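Local coordinates for protein member of DUF4221 family (Bacteroides vulgatus, PDB 3S9J) that is of unknown function but folds as a six-bladed beta-propeller, and is probably made as a bacterial lipoprotein, at residues N135-I140 and S202-Y207; T164-S169 and L212-F217; K29-F34 and M330-R335; I180-P185 and M223-L228; R232-K237 and A311-I316. One frame throughout, in Å; residues are numbered along the deposited sequence.

Contact 1 of 5, residues N135-I140 and S202-Y207. With FMT (formic acid), chain H.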
# COMPACT_ATOMS: atom_id res chain seq x y z
N ASN A 135 0.04 1.65 -0.33
CA ASN A 135 1.03 1.12 0.57
C ASN A 135 0.33 0.70 1.90
O ASN A 135 -0.21 1.54 2.63
CB ASN A 135 2.14 2.11 0.83
CG ASN A 135 3.36 1.45 1.48
OD1 ASN A 135 3.63 0.28 1.22
ND2 ASN A 135 4.05 2.18 2.35
N ALA A 136 0.36 -0.60 2.17
CA ALA A 136 -0.24 -1.19 3.36
C ALA A 136 0.58 -2.45 3.72
O ALA A 136 0.15 -3.57 3.50
CB ALA A 136 -1.67 -1.55 3.09
N PRO A 137 1.78 -2.25 4.24
CA PRO A 137 2.76 -3.33 4.26
C PRO A 137 2.59 -4.34 5.39
O PRO A 137 3.31 -5.34 5.40
CB PRO A 137 4.09 -2.59 4.48
CG PRO A 137 3.67 -1.35 5.24
CD PRO A 137 2.39 -0.96 4.60
N ALA A 138 1.68 -4.04 6.31
CA ALA A 138 1.61 -4.68 7.63
C ALA A 138 2.93 -4.42 8.34
O ALA A 138 3.86 -3.83 7.78
CB ALA A 138 1.30 -6.16 7.54
N PHE A 139 3.03 -4.86 9.59
CA PHE A 139 4.27 -4.79 10.31
C PHE A 139 4.25 -5.84 11.43
O PHE A 139 3.18 -6.38 11.80
CB PHE A 139 4.59 -3.39 10.83
CG PHE A 139 3.56 -2.81 11.79
CD1 PHE A 139 2.45 -2.13 11.31
CD2 PHE A 139 3.71 -2.95 13.16
CE1 PHE A 139 1.50 -1.61 12.20
CE2 PHE A 139 2.76 -2.40 14.06
CZ PHE A 139 1.68 -1.72 13.56
N ILE A 140 5.43 -6.18 11.90
CA ILE A 140 5.59 -7.23 12.93
C ILE A 140 6.26 -6.60 14.13
O ILE A 140 7.32 -5.99 14.02
CB ILE A 140 6.35 -8.47 12.40
CG1 ILE A 140 5.54 -9.13 11.27
CG2 ILE A 140 6.63 -9.52 13.54
CD1 ILE A 140 6.18 -10.33 10.62
N SER A 202 -3.48 4.79 3.82
CA SER A 202 -2.22 4.10 3.62
C SER A 202 -1.41 4.24 4.89
O SER A 202 -1.64 5.13 5.71
CB SER A 202 -1.49 4.72 2.41
OG SER A 202 -0.16 4.22 2.21
N TYR A 203 -0.46 3.34 5.11
CA TYR A 203 0.37 3.44 6.31
C TYR A 203 1.73 2.83 6.00
O TYR A 203 1.89 2.08 5.05
CB TYR A 203 -0.30 2.75 7.53
CG TYR A 203 -0.46 1.26 7.39
CD1 TYR A 203 -1.57 0.72 6.78
CD2 TYR A 203 0.50 0.39 7.88
CE1 TYR A 203 -1.75 -0.65 6.60
CE2 TYR A 203 0.36 -0.98 7.73
CZ TYR A 203 -0.75 -1.50 7.08
OH TYR A 203 -0.90 -2.85 6.94
N ASP A 204 2.69 3.17 6.83
CA ASP A 204 3.97 2.51 6.80
C ASP A 204 4.52 2.46 8.22
O ASP A 204 4.05 3.17 9.10
CB ASP A 204 4.94 3.21 5.85
CG ASP A 204 5.95 2.26 5.20
OD1 ASP A 204 6.13 1.11 5.69
OD2 ASP A 204 6.55 2.65 4.16
N TYR A 205 5.51 1.60 8.41
CA TYR A 205 6.09 1.38 9.73
C TYR A 205 7.60 1.57 9.66
O TYR A 205 8.26 0.96 8.85
CB TYR A 205 5.74 -0.01 10.27
CG TYR A 205 6.01 -0.13 11.77
CD1 TYR A 205 5.11 0.36 12.69
CD2 TYR A 205 7.16 -0.76 12.25
CE1 TYR A 205 5.34 0.26 14.03
CE2 TYR A 205 7.39 -0.87 13.61
CZ TYR A 205 6.47 -0.36 14.49
OH TYR A 205 6.68 -0.48 15.85
N ASN A 206 8.10 2.43 10.53
CA ASN A 206 9.50 2.81 10.62
C ASN A 206 10.09 2.00 11.77
O ASN A 206 9.81 2.27 12.94
CB ASN A 206 9.53 4.33 10.87
CG ASN A 206 10.89 4.87 11.31
OD1 ASN A 206 11.79 4.13 11.71
ND2 ASN A 206 11.03 6.19 11.24
N TYR A 207 10.85 0.97 11.44
CA TYR A 207 11.39 0.06 12.46
C TYR A 207 12.51 0.69 13.28
O TYR A 207 12.70 0.35 14.43
CB TYR A 207 11.87 -1.26 11.86
CG TYR A 207 10.72 -2.18 11.44
CD1 TYR A 207 10.10 -3.02 12.37
CD2 TYR A 207 10.30 -2.23 10.12
CE1 TYR A 207 9.08 -3.86 12.01
CE2 TYR A 207 9.25 -3.07 9.74
CZ TYR A 207 8.66 -3.90 10.69
OH TYR A 207 7.63 -4.75 10.35
C FMT H . 9.10 -3.31 16.65
O1 FMT H . 8.67 -2.17 16.41
O2 FMT H . 9.44 -4.12 15.78
O HOH W 1 6.53 -3.51 7.65

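Contact 2 of 5, residues T164-S169 and L212-F217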
# COMPACT_ATOMS: atom_id res chain seq x y z
N THR A 164 -14.10 2.76 16.58
CA THR A 164 -13.76 1.73 15.61
C THR A 164 -12.24 1.63 15.50
O THR A 164 -11.56 2.63 15.28
CB THR A 164 -14.39 2.08 14.21
OG1 THR A 164 -15.82 2.15 14.34
CG2 THR A 164 -14.00 1.05 13.13
N HIS A 165 -11.70 0.42 15.62
CA HIS A 165 -10.26 0.23 15.60
C HIS A 165 -9.72 0.27 14.17
O HIS A 165 -10.26 -0.37 13.26
CB HIS A 165 -9.90 -1.14 16.19
CG HIS A 165 -10.31 -1.33 17.60
ND1 HIS A 165 -11.53 -1.88 17.96
CD2 HIS A 165 -9.68 -1.03 18.76
CE1 HIS A 165 -11.62 -1.92 19.28
NE2 HIS A 165 -10.51 -1.42 19.79
N MSE A 166 -8.59 0.96 14.01
CA MSE A 166 -7.86 1.01 12.76
C MSE A 166 -6.98 -0.21 12.49
O MSE A 166 -6.65 -0.46 11.35
CB MSE A 166 -7.01 2.27 12.67
CG MSE A 166 -7.82 3.56 12.38
SE MSE A 166 -6.72 5.14 12.46
CE MSE A 166 -5.66 4.75 10.98
N PHE A 167 -6.53 -0.90 13.56
CA PHE A 167 -5.64 -2.03 13.44
C PHE A 167 -6.01 -3.16 14.38
O PHE A 167 -6.63 -2.93 15.42
CB PHE A 167 -4.21 -1.60 13.78
CG PHE A 167 -3.59 -0.71 12.74
CD1 PHE A 167 -2.90 -1.26 11.66
CD2 PHE A 167 -3.72 0.67 12.82
CE1 PHE A 167 -2.33 -0.44 10.70
CE2 PHE A 167 -3.17 1.48 11.85
CZ PHE A 167 -2.47 0.93 10.80
N ALA A 168 -5.63 -4.36 13.99
CA ALA A 168 -5.68 -5.54 14.83
C ALA A 168 -4.38 -6.29 14.61
O ALA A 168 -3.73 -6.09 13.59
CB ALA A 168 -6.85 -6.41 14.50
N SER A 169 -3.99 -7.11 15.59
CA SER A 169 -2.79 -7.92 15.44
C SER A 169 -3.14 -9.38 15.68
O SER A 169 -4.12 -9.67 16.33
CB SER A 169 -1.69 -7.49 16.40
OG SER A 169 -2.02 -7.83 17.75
N LEU A 212 4.67 4.22 13.65
CA LEU A 212 3.62 3.98 12.68
C LEU A 212 3.14 5.32 12.18
O LEU A 212 2.87 6.23 12.97
CB LEU A 212 2.45 3.28 13.35
CG LEU A 212 1.18 3.04 12.52
CD1 LEU A 212 1.46 2.12 11.32
CD2 LEU A 212 0.11 2.43 13.45
N VAL A 213 2.99 5.43 10.86
CA VAL A 213 2.50 6.66 10.22
C VAL A 213 1.34 6.25 9.30
O VAL A 213 1.49 5.31 8.52
CB VAL A 213 3.62 7.34 9.39
CG1 VAL A 213 3.10 8.68 8.77
CG2 VAL A 213 4.89 7.54 10.28
N CYS A 214 0.19 6.90 9.45
CA CYS A 214 -1.02 6.64 8.67
C CYS A 214 -1.47 7.92 7.98
O CYS A 214 -1.52 8.99 8.60
CB CYS A 214 -2.15 6.15 9.53
SG CYS A 214 -1.75 4.66 10.49
N GLY A 215 -1.80 7.79 6.69
CA GLY A 215 -2.28 8.89 5.87
C GLY A 215 -3.63 8.55 5.25
O GLY A 215 -3.70 7.79 4.28
N PHE A 216 -4.70 9.11 5.82
CA PHE A 216 -6.04 8.99 5.25
C PHE A 216 -6.05 9.67 3.90
O PHE A 216 -5.54 10.77 3.75
CB PHE A 216 -7.13 9.57 6.18
CG PHE A 216 -7.50 8.64 7.30
CD1 PHE A 216 -8.48 7.68 7.11
CD2 PHE A 216 -6.81 8.68 8.49
CE1 PHE A 216 -8.79 6.79 8.10
CE2 PHE A 216 -7.08 7.79 9.48
CZ PHE A 216 -8.09 6.85 9.31
N PHE A 217 -6.57 8.97 2.90
CA PHE A 217 -6.60 9.50 1.55
C PHE A 217 -7.30 10.86 1.49
O PHE A 217 -6.89 11.74 0.72
CB PHE A 217 -7.30 8.53 0.60
CG PHE A 217 -6.70 7.13 0.58
CD1 PHE A 217 -5.32 6.92 0.70
CD2 PHE A 217 -7.52 6.02 0.41
CE1 PHE A 217 -4.78 5.61 0.64
CE2 PHE A 217 -6.99 4.72 0.38
CZ PHE A 217 -5.63 4.54 0.48

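Contact 3 of 5, residues K29-F34 and M330-R335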
# COMPACT_ATOMS: atom_id res chain seq x y z
N LYS A 29 -0.13 -6.38 -7.11
CA LYS A 29 -0.73 -5.56 -6.06
C LYS A 29 -0.07 -5.76 -4.70
O LYS A 29 -0.49 -5.15 -3.73
CB LYS A 29 -2.23 -5.82 -5.94
CG LYS A 29 -3.00 -5.38 -7.20
CD LYS A 29 -4.51 -5.49 -6.99
CE LYS A 29 -5.31 -4.97 -8.16
NZ LYS A 29 -6.80 -5.27 -7.93
N SER A 30 0.97 -6.58 -4.64
CA SER A 30 1.67 -6.85 -3.39
C SER A 30 3.16 -7.06 -3.69
O SER A 30 3.66 -8.21 -3.78
CB SER A 30 1.05 -8.04 -2.70
OG SER A 30 1.59 -8.22 -1.38
N MSE A 31 3.85 -5.94 -3.88
CA MSE A 31 5.27 -5.95 -4.22
C MSE A 31 6.01 -5.09 -3.21
O MSE A 31 5.63 -3.96 -2.96
CB MSE A 31 5.58 -5.45 -5.65
CG MSE A 31 4.81 -4.33 -6.13
SE MSE A 31 5.94 -3.58 -7.63
CE MSE A 31 6.60 -2.09 -6.49
N PHE A 32 7.04 -5.67 -2.61
CA PHE A 32 7.79 -5.01 -1.55
C PHE A 32 9.28 -5.24 -1.72
O PHE A 32 9.72 -6.35 -1.97
CB PHE A 32 7.41 -5.59 -0.20
CG PHE A 32 5.95 -5.41 0.17
CD1 PHE A 32 5.45 -4.15 0.44
CD2 PHE A 32 5.08 -6.50 0.22
CE1 PHE A 32 4.11 -3.98 0.78
CE2 PHE A 32 3.76 -6.36 0.60
CZ PHE A 32 3.26 -5.07 0.87
N GLN A 33 10.05 -4.19 -1.51
CA GLN A 33 11.51 -4.31 -1.49
C GLN A 33 11.93 -4.91 -0.14
O GLN A 33 11.36 -4.60 0.92
CB GLN A 33 12.14 -2.93 -1.73
CG GLN A 33 13.65 -2.90 -1.86
CD GLN A 33 14.39 -2.66 -0.54
OE1 GLN A 33 13.80 -2.75 0.53
NE2 GLN A 33 15.70 -2.35 -0.63
N PHE A 34 12.98 -5.73 -0.20
CA PHE A 34 13.58 -6.31 0.99
C PHE A 34 15.06 -6.61 0.76
O PHE A 34 15.51 -6.66 -0.38
CB PHE A 34 12.83 -7.57 1.44
CG PHE A 34 13.01 -8.75 0.54
CD1 PHE A 34 12.24 -8.90 -0.59
CD2 PHE A 34 13.91 -9.76 0.86
CE1 PHE A 34 12.40 -9.98 -1.43
CE2 PHE A 34 14.07 -10.86 0.05
CZ PHE A 34 13.29 -10.99 -1.11
N MSE A 330 2.62 0.94 -8.37
CA MSE A 330 3.79 0.06 -8.22
C MSE A 330 5.03 0.92 -7.95
O MSE A 330 5.76 1.32 -8.88
CB MSE A 330 3.99 -0.81 -9.45
CG MSE A 330 3.06 -2.03 -9.49
SE MSE A 330 3.64 -3.37 -10.76
CE MSE A 330 3.36 -2.36 -12.42
N SER A 331 5.20 1.27 -6.69
CA SER A 331 6.32 2.10 -6.24
C SER A 331 6.99 1.38 -5.07
O SER A 331 6.33 0.65 -4.33
CB SER A 331 5.85 3.50 -5.81
OG SER A 331 5.39 4.23 -6.94
N PHE A 332 8.30 1.59 -4.92
CA PHE A 332 9.04 1.08 -3.77
C PHE A 332 10.27 1.90 -3.50
O PHE A 332 10.80 2.58 -4.39
CB PHE A 332 9.42 -0.39 -3.95
CG PHE A 332 10.53 -0.64 -4.96
CD1 PHE A 332 10.22 -0.88 -6.31
CD2 PHE A 332 11.87 -0.70 -4.58
CE1 PHE A 332 11.21 -1.12 -7.24
CE2 PHE A 332 12.88 -0.95 -5.53
CZ PHE A 332 12.55 -1.17 -6.86
N VAL A 333 10.74 1.85 -2.27
CA VAL A 333 12.00 2.52 -1.92
C VAL A 333 13.10 1.47 -1.94
O VAL A 333 12.99 0.44 -1.26
CB VAL A 333 11.95 3.16 -0.55
CG1 VAL A 333 13.35 3.80 -0.18
CG2 VAL A 333 10.83 4.22 -0.49
N GLY A 334 14.14 1.72 -2.73
CA GLY A 334 15.35 0.90 -2.78
C GLY A 334 16.53 1.63 -2.19
O GLY A 334 16.42 2.79 -1.80
N ARG A 335 17.68 0.96 -2.16
CA ARG A 335 18.92 1.62 -1.67
C ARG A 335 19.19 2.96 -2.34
O ARG A 335 19.60 3.90 -1.67
CB ARG A 335 20.11 0.69 -1.88
CG ARG A 335 20.10 -0.54 -1.00
CD ARG A 335 21.22 -1.49 -1.46
NE ARG A 335 21.32 -2.65 -0.59
CZ ARG A 335 22.29 -3.57 -0.65
NH1 ARG A 335 23.27 -3.49 -1.54
NH2 ARG A 335 22.28 -4.56 0.21
O HOH W 2 6.35 -1.33 -2.34
O HOH W 3 12.06 0.00 1.23

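Contact 4 of 5, residues I180-P185 and M223-L228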
# COMPACT_ATOMS: atom_id res chain seq x y z
N ILE A 180 -6.13 -3.26 18.46
CA ILE A 180 -5.10 -2.30 18.85
C ILE A 180 -5.81 -0.97 19.13
O ILE A 180 -6.66 -0.58 18.34
CB ILE A 180 -4.06 -2.15 17.74
CG1 ILE A 180 -3.51 -3.54 17.35
CG2 ILE A 180 -2.94 -1.22 18.19
CD1 ILE A 180 -2.95 -4.35 18.53
N PRO A 181 -5.50 -0.32 20.26
CA PRO A 181 -6.28 0.88 20.64
C PRO A 181 -5.87 2.17 19.88
O PRO A 181 -5.49 3.19 20.48
CB PRO A 181 -6.04 0.97 22.15
CG PRO A 181 -4.67 0.40 22.33
CD PRO A 181 -4.57 -0.72 21.34
N ILE A 182 -5.96 2.08 18.56
CA ILE A 182 -5.76 3.17 17.62
C ILE A 182 -7.05 3.22 16.85
O ILE A 182 -7.39 2.25 16.16
CB ILE A 182 -4.61 2.89 16.65
CG1 ILE A 182 -3.28 2.78 17.40
CG2 ILE A 182 -4.50 4.00 15.55
CD1 ILE A 182 -2.16 2.23 16.46
N PHE A 183 -7.77 4.32 16.99
CA PHE A 183 -9.15 4.43 16.52
C PHE A 183 -9.24 5.39 15.32
O PHE A 183 -8.41 6.27 15.14
CB PHE A 183 -10.03 4.92 17.65
CG PHE A 183 -10.10 3.95 18.80
CD1 PHE A 183 -10.98 2.87 18.75
CD2 PHE A 183 -9.25 4.06 19.89
CE1 PHE A 183 -11.04 1.94 19.78
CE2 PHE A 183 -9.31 3.14 20.93
CZ PHE A 183 -10.20 2.08 20.86
N TYR A 184 -10.27 5.22 14.52
CA TYR A 184 -10.49 6.14 13.41
C TYR A 184 -10.74 7.55 13.96
O TYR A 184 -11.37 7.71 14.99
CB TYR A 184 -11.69 5.70 12.57
CG TYR A 184 -11.39 4.64 11.58
CD1 TYR A 184 -11.37 3.29 11.95
CD2 TYR A 184 -11.11 4.96 10.26
CE1 TYR A 184 -11.08 2.27 11.00
CE2 TYR A 184 -10.83 3.96 9.32
CZ TYR A 184 -10.82 2.62 9.69
OH TYR A 184 -10.55 1.65 8.74
N PRO A 185 -10.19 8.56 13.30
CA PRO A 185 -10.32 9.92 13.78
C PRO A 185 -11.74 10.45 13.49
O PRO A 185 -12.42 9.96 12.58
CB PRO A 185 -9.27 10.68 12.97
CG PRO A 185 -9.10 9.90 11.71
CD PRO A 185 -9.33 8.46 12.11
N MSE A 223 -1.07 10.90 10.64
CA MSE A 223 -1.24 10.45 12.01
C MSE A 223 -0.03 9.60 12.35
O MSE A 223 0.37 8.72 11.57
CB MSE A 223 -2.49 9.58 12.06
CG MSE A 223 -3.00 9.28 13.42
SE MSE A 223 -4.31 7.86 13.26
CE MSE A 223 -3.09 6.41 13.47
N VAL A 224 0.57 9.87 13.51
CA VAL A 224 1.80 9.19 13.91
C VAL A 224 1.68 8.71 15.35
O VAL A 224 1.15 9.41 16.21
CB VAL A 224 3.02 10.12 13.79
CG1 VAL A 224 4.33 9.43 14.29
CG2 VAL A 224 3.16 10.67 12.37
N THR A 225 2.17 7.50 15.61
CA THR A 225 2.24 6.99 16.97
C THR A 225 3.47 6.12 17.15
O THR A 225 3.82 5.36 16.28
CB THR A 225 0.96 6.19 17.38
OG1 THR A 225 1.09 5.77 18.76
CG2 THR A 225 0.74 5.03 16.51
N ASP A 226 4.13 6.28 18.30
CA ASP A 226 5.33 5.51 18.67
C ASP A 226 5.07 4.39 19.68
O ASP A 226 5.99 3.60 19.97
CB ASP A 226 6.38 6.45 19.27
CG ASP A 226 6.85 7.48 18.29
OD1 ASP A 226 6.71 7.27 17.07
OD2 ASP A 226 7.38 8.50 18.73
N ASP A 227 3.87 4.35 20.25
CA ASP A 227 3.52 3.35 21.27
C ASP A 227 2.18 2.65 20.96
O ASP A 227 1.60 2.01 21.82
CB ASP A 227 3.50 3.98 22.67
CG ASP A 227 2.45 5.07 22.83
OD1 ASP A 227 1.79 5.47 21.83
OD2 ASP A 227 2.29 5.54 23.97
N LEU A 228 1.72 2.78 19.72
CA LEU A 228 0.46 2.16 19.29
C LEU A 228 -0.71 2.58 20.17
O LEU A 228 -1.61 1.78 20.46
CB LEU A 228 0.60 0.63 19.26
CG LEU A 228 1.70 0.09 18.35
CD1 LEU A 228 1.86 -1.41 18.56
CD2 LEU A 228 1.37 0.40 16.90

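Contact 5 of 5, residues R232-K237 and A311-I316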
# COMPACT_ATOMS: atom_id res chain seq x y z
N ARG A 232 -0.10 11.67 17.32
CA ARG A 232 0.31 13.03 16.94
C ARG A 232 -0.06 13.26 15.48
O ARG A 232 -0.07 12.32 14.67
CB ARG A 232 1.83 13.20 17.09
CG ARG A 232 2.32 13.12 18.51
CD ARG A 232 3.80 13.51 18.63
NE ARG A 232 4.73 12.76 17.77
CZ ARG A 232 5.06 11.47 17.93
NH1 ARG A 232 4.50 10.73 18.88
NH2 ARG A 232 5.96 10.91 17.12
N TRP A 233 -0.37 14.50 15.13
CA TRP A 233 -0.77 14.84 13.77
C TRP A 233 0.20 15.84 13.18
O TRP A 233 0.62 16.77 13.87
CB TRP A 233 -2.18 15.40 13.75
CG TRP A 233 -3.23 14.44 14.19
CD1 TRP A 233 -3.70 14.26 15.46
CD2 TRP A 233 -3.94 13.52 13.37
NE1 TRP A 233 -4.67 13.29 15.47
CE2 TRP A 233 -4.82 12.81 14.19
CE3 TRP A 233 -3.90 13.22 12.00
CZ2 TRP A 233 -5.67 11.82 13.70
CZ3 TRP A 233 -4.76 12.23 11.51
CH2 TRP A 233 -5.63 11.55 12.36
N TYR A 234 0.55 15.64 11.91
CA TYR A 234 1.44 16.52 11.17
C TYR A 234 0.85 16.87 9.82
O TYR A 234 0.35 16.01 9.10
CB TYR A 234 2.79 15.86 10.94
CG TYR A 234 3.53 15.52 12.20
CD1 TYR A 234 4.32 16.47 12.83
CD2 TYR A 234 3.48 14.24 12.74
CE1 TYR A 234 5.01 16.17 13.99
CE2 TYR A 234 4.17 13.93 13.90
CZ TYR A 234 4.93 14.90 14.52
OH TYR A 234 5.64 14.59 15.65
N ASN A 235 0.94 18.15 9.47
CA ASN A 235 0.46 18.58 8.17
C ASN A 235 1.25 17.95 7.04
O ASN A 235 2.48 17.96 7.05
CB ASN A 235 0.56 20.10 8.04
CG ASN A 235 -0.02 20.60 6.73
OD1 ASN A 235 0.72 21.03 5.85
ND2 ASN A 235 -1.33 20.49 6.59
N ALA A 236 0.56 17.41 6.05
CA ALA A 236 1.20 16.78 4.92
C ALA A 236 0.39 17.08 3.67
O ALA A 236 0.09 16.20 2.88
CB ALA A 236 1.33 15.27 5.14
N LYS A 237 0.04 18.36 3.50
CA LYS A 237 -0.81 18.84 2.41
C LYS A 237 0.03 19.17 1.19
O LYS A 237 1.09 19.79 1.30
CB LYS A 237 -1.56 20.10 2.88
CG LYS A 237 -2.27 20.88 1.80
CD LYS A 237 -2.93 22.15 2.34
CE LYS A 237 -3.51 22.95 1.17
NZ LYS A 237 -2.49 23.39 0.17
N ALA A 311 12.46 13.47 8.79
CA ALA A 311 12.16 12.54 9.89
C ALA A 311 11.31 13.18 10.98
O ALA A 311 10.69 12.48 11.78
CB ALA A 311 13.45 11.93 10.46
N ASP A 312 11.27 14.51 11.00
CA ASP A 312 10.45 15.25 11.95
C ASP A 312 9.09 15.63 11.36
O ASP A 312 8.36 16.40 11.96
CB ASP A 312 11.18 16.51 12.40
CG ASP A 312 12.48 16.20 13.15
OD1 ASP A 312 12.51 15.31 14.02
OD2 ASP A 312 13.48 16.89 12.87
N PHE A 313 8.77 15.06 10.20
CA PHE A 313 7.53 15.31 9.49
C PHE A 313 7.34 16.75 9.04
O PHE A 313 6.22 17.24 8.98
CB PHE A 313 6.33 14.79 10.28
CG PHE A 313 6.41 13.32 10.55
CD1 PHE A 313 6.04 12.41 9.57
CD2 PHE A 313 6.92 12.85 11.74
CE1 PHE A 313 6.14 11.05 9.82
CE2 PHE A 313 7.03 11.51 11.98
CZ PHE A 313 6.64 10.61 11.03
N GLU A 314 8.46 17.40 8.72
CA GLU A 314 8.43 18.69 8.08
C GLU A 314 8.49 18.48 6.57
O GLU A 314 9.31 17.70 6.08
CB GLU A 314 9.61 19.55 8.55
CG GLU A 314 9.59 19.79 10.07
CD GLU A 314 10.90 20.35 10.62
OE1 GLU A 314 11.94 20.26 9.94
OE2 GLU A 314 10.86 20.86 11.76
N ILE A 315 7.61 19.15 5.84
CA ILE A 315 7.65 19.10 4.37
C ILE A 315 8.90 19.84 3.87
O ILE A 315 9.10 21.01 4.19
CB ILE A 315 6.40 19.75 3.75
CG1 ILE A 315 5.13 19.00 4.16
CG2 ILE A 315 6.50 19.76 2.20
CD1 ILE A 315 3.86 19.74 3.79
N ILE A 316 9.75 19.14 3.12
CA ILE A 316 10.98 19.71 2.59
C ILE A 316 10.96 19.87 1.06
O ILE A 316 11.84 20.50 0.48
CB ILE A 316 12.25 18.96 3.06
CG1 ILE A 316 12.21 17.45 2.74
CG2 ILE A 316 12.45 19.20 4.53
CD1 ILE A 316 13.59 16.77 2.84
O HOH W 4 4.38 18.96 8.63

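Contact 1 of 5, residues N135-I140 and S202-Y207
The rings of F139 and Y205 stack where the first strands of two successive propeller blades, 139-141 and 201-206, face each other near the centre of the six-bladed fold. The stack is offset and nearly parallel, centroids 4.2 Å apart and planes 3° from each other, with Y205 CD1 over the centre of the F139 ring. A136 CA and P137 CD make CH-pi contacts with the Y203 ring, P137 CD 4.1 Å from its centroid. Among the polar bonds, N135 O is gripped twice, by Y203 N and by S202 OG, the latter at 2.7 Å on a carbonyl lone pair. N135 ND2 bonds D204 OD2 only weakly, its stronger partner being I270 O. Two tyrosine hydroxyls reach across to backbone amides: A138 N donates to Y203 OH at 2.9 Å, and I140 N to Y207 OH at 3.0 Å and 165°. Y205 OH donates to O1 of a formic acid, probably from the crystallisation liquor, 2.7 Å away in the plane of the tyrosine ring.

Contact 2 of 5, residues T164-S169 and L212-F217
M166 and F216 meet tip to tip. The terminal methyl CE of M166, a selenomethionine, lies 3.6 Å from F216 CZ, while SE stands at the ring's edge, 5.0 Å from the centroid, in a Met-aromatic contact. The bend at chi3 (66°) turns CE back toward C214, 3.9 Å from its SG. The chain turns a corner at M166, consistent with both M166 and F167 pointing their side chains at the facing strand. F167 is the second bump: its outer corner, CE2 and CZ, enters the hollow between L212 and C214. C214 SG lies in the plane of that ring, 3.7 Å from CE2, an edge-on sulfur-aromatic contact; L212 CD2 comes up to the same corner, 3.8 Å from CE2. C214 SG thus touches the M166 methyl and the F167 ring on adjoining sides, and Y203 meets that ring edge to face. An alanine in place of F167 would probably open a gap in front of C214 SG and L212 CD2 and leave Y203 without its edge-to-face partner. Sulfur, methyl and ring groups interlocked without polar bonds between strand 165-171 of one blade and strand 211-216 of the next are the buried packing between adjacent beta-propeller blades.

Contact 3 of 5, residues K29-F34 and M330-R335
Q33 NE2, 3.9 Å from G334 CA, is gripped from outside the pair by E40 OE1 and Y275 OH, while K274 NZ donates to OE1 of the same amide. E40 OE1 also takes the N-H of R335, so one carboxylate oxygen serves both segments. The bend at chi2 (-92°) lays Q33 CD by V333 O, and Q33 CG is 3.5 Å from the same oxygen. A leucine in place of Q33 would probably leave E40, Y275 and K274 each short of a partner. Strands 31-34 and 331-334 run parallel, 1° apart with axes 6.6 Å from each other, as inner strands of the first and last blades where the propeller ring closes. At this spacing water bridges the backbones: one molecule lies 2.8 Å from M31 O and equally far from S331 O. Alongside, the F332 ring is touched obliquely by two side chains from the same side: M31 CE is 3.8 Å from its CD1, and Q33 CB 3.6 Å from its CD2. M31, a selenomethionine, crosses M330 at about a right angle, its SE 3.8 Å from M330 CG.

Contact 4 of 5, residues I180-P185 and M223-L228
I182 packs against three residues of 223-228 at once. Its apolar contacts divide by branch: CG2, anti to the backbone N, presses on the terminal methyl CE of the selenomethionine M223 at a tight 3.5 Å, whereas CD1 lies 4.0 Å from T225 CG2 and about as far from L228 CD2. I180 adds its CG2, 4.1 Å from L228 CB. A second kind of contact is carbon against carbonyl: L228 O is faced by I182 CG1 at 3.6 Å and by P181 CG at 3.8 Å. The polar bonds here lie within each blade. P181 centres an inverse gamma turn closed by I182 N donating to I180 O at 2.8 Å, and this corner breaks the outermost strand of its blade, 177-183, which resumes weakly at 182-183. T225 OG1 is occupied by the backbone of the turn after strand 221-225, chiefly H230 O and K229 N. What joins these two neighbouring propeller blades here is therefore a buried fit of aliphatic and methyl groups, with T225 OG1 and I182 N bonded inside their own blades.

Contact 5 of 5, residues R232-K237 and A311-I316
The Y234 ring, which packs on F313, is steadied first by its own strand: R232 NE donates to Y234 OH at 2.9 Å, the hydroxyl lying in the guanidinium plane, while R232 NH2 forms a salt bridge with D226. Y234 itself meets F313 face on. F313 CB stands over the tyrosine ring, 3.5 Å from its CG, and the two rings form an offset stack with centroids 4.7 Å apart and planes at 21°. F313 stacks on Y279 as well. At N235 the backbone takes over, a water linking N235 O, 2.7 Å away, to F313 O. The N235 side chain brings OD1 to 4.0 Å from I315 CD1. That methyl also approaches A236 CA and ends 3.7 Å from K237 O. The contact thus joins the outermost strand of one propeller blade, 231-235, to the turn leading into the outermost strand of the next, 315-321. With a stacked pair, one aliphatic tip and a bridging water, it mixes apolar and hydrated surfaces, in keeping with its partly exposed position at the outer edge of the propeller.

How the contacts relate
All five contacts join neighbouring blades of the propeller, but at different depths: contacts 1 to 4 are buried and contact 5 alone is partly exposed. Contacts 1, 2 and 4 bind the same two blades: contact 1 at the inner strands, contact 2 farther out, contact 4 near the outer edge. Contact 1 is rich in hydrogen bonds and aromatic stacking, contact 2 relies on sulfur and rings, and contact 4 on aliphatic groups. F139 packs on L228, tying contact 1 to contact 4. Contact 5 links the second of these blades to the next one and shares the D226-R232 salt bridge with contact 4. Contact 3 joins first and last blades on the inner side with bridging water, and its F32 packs on P137 of contact 1.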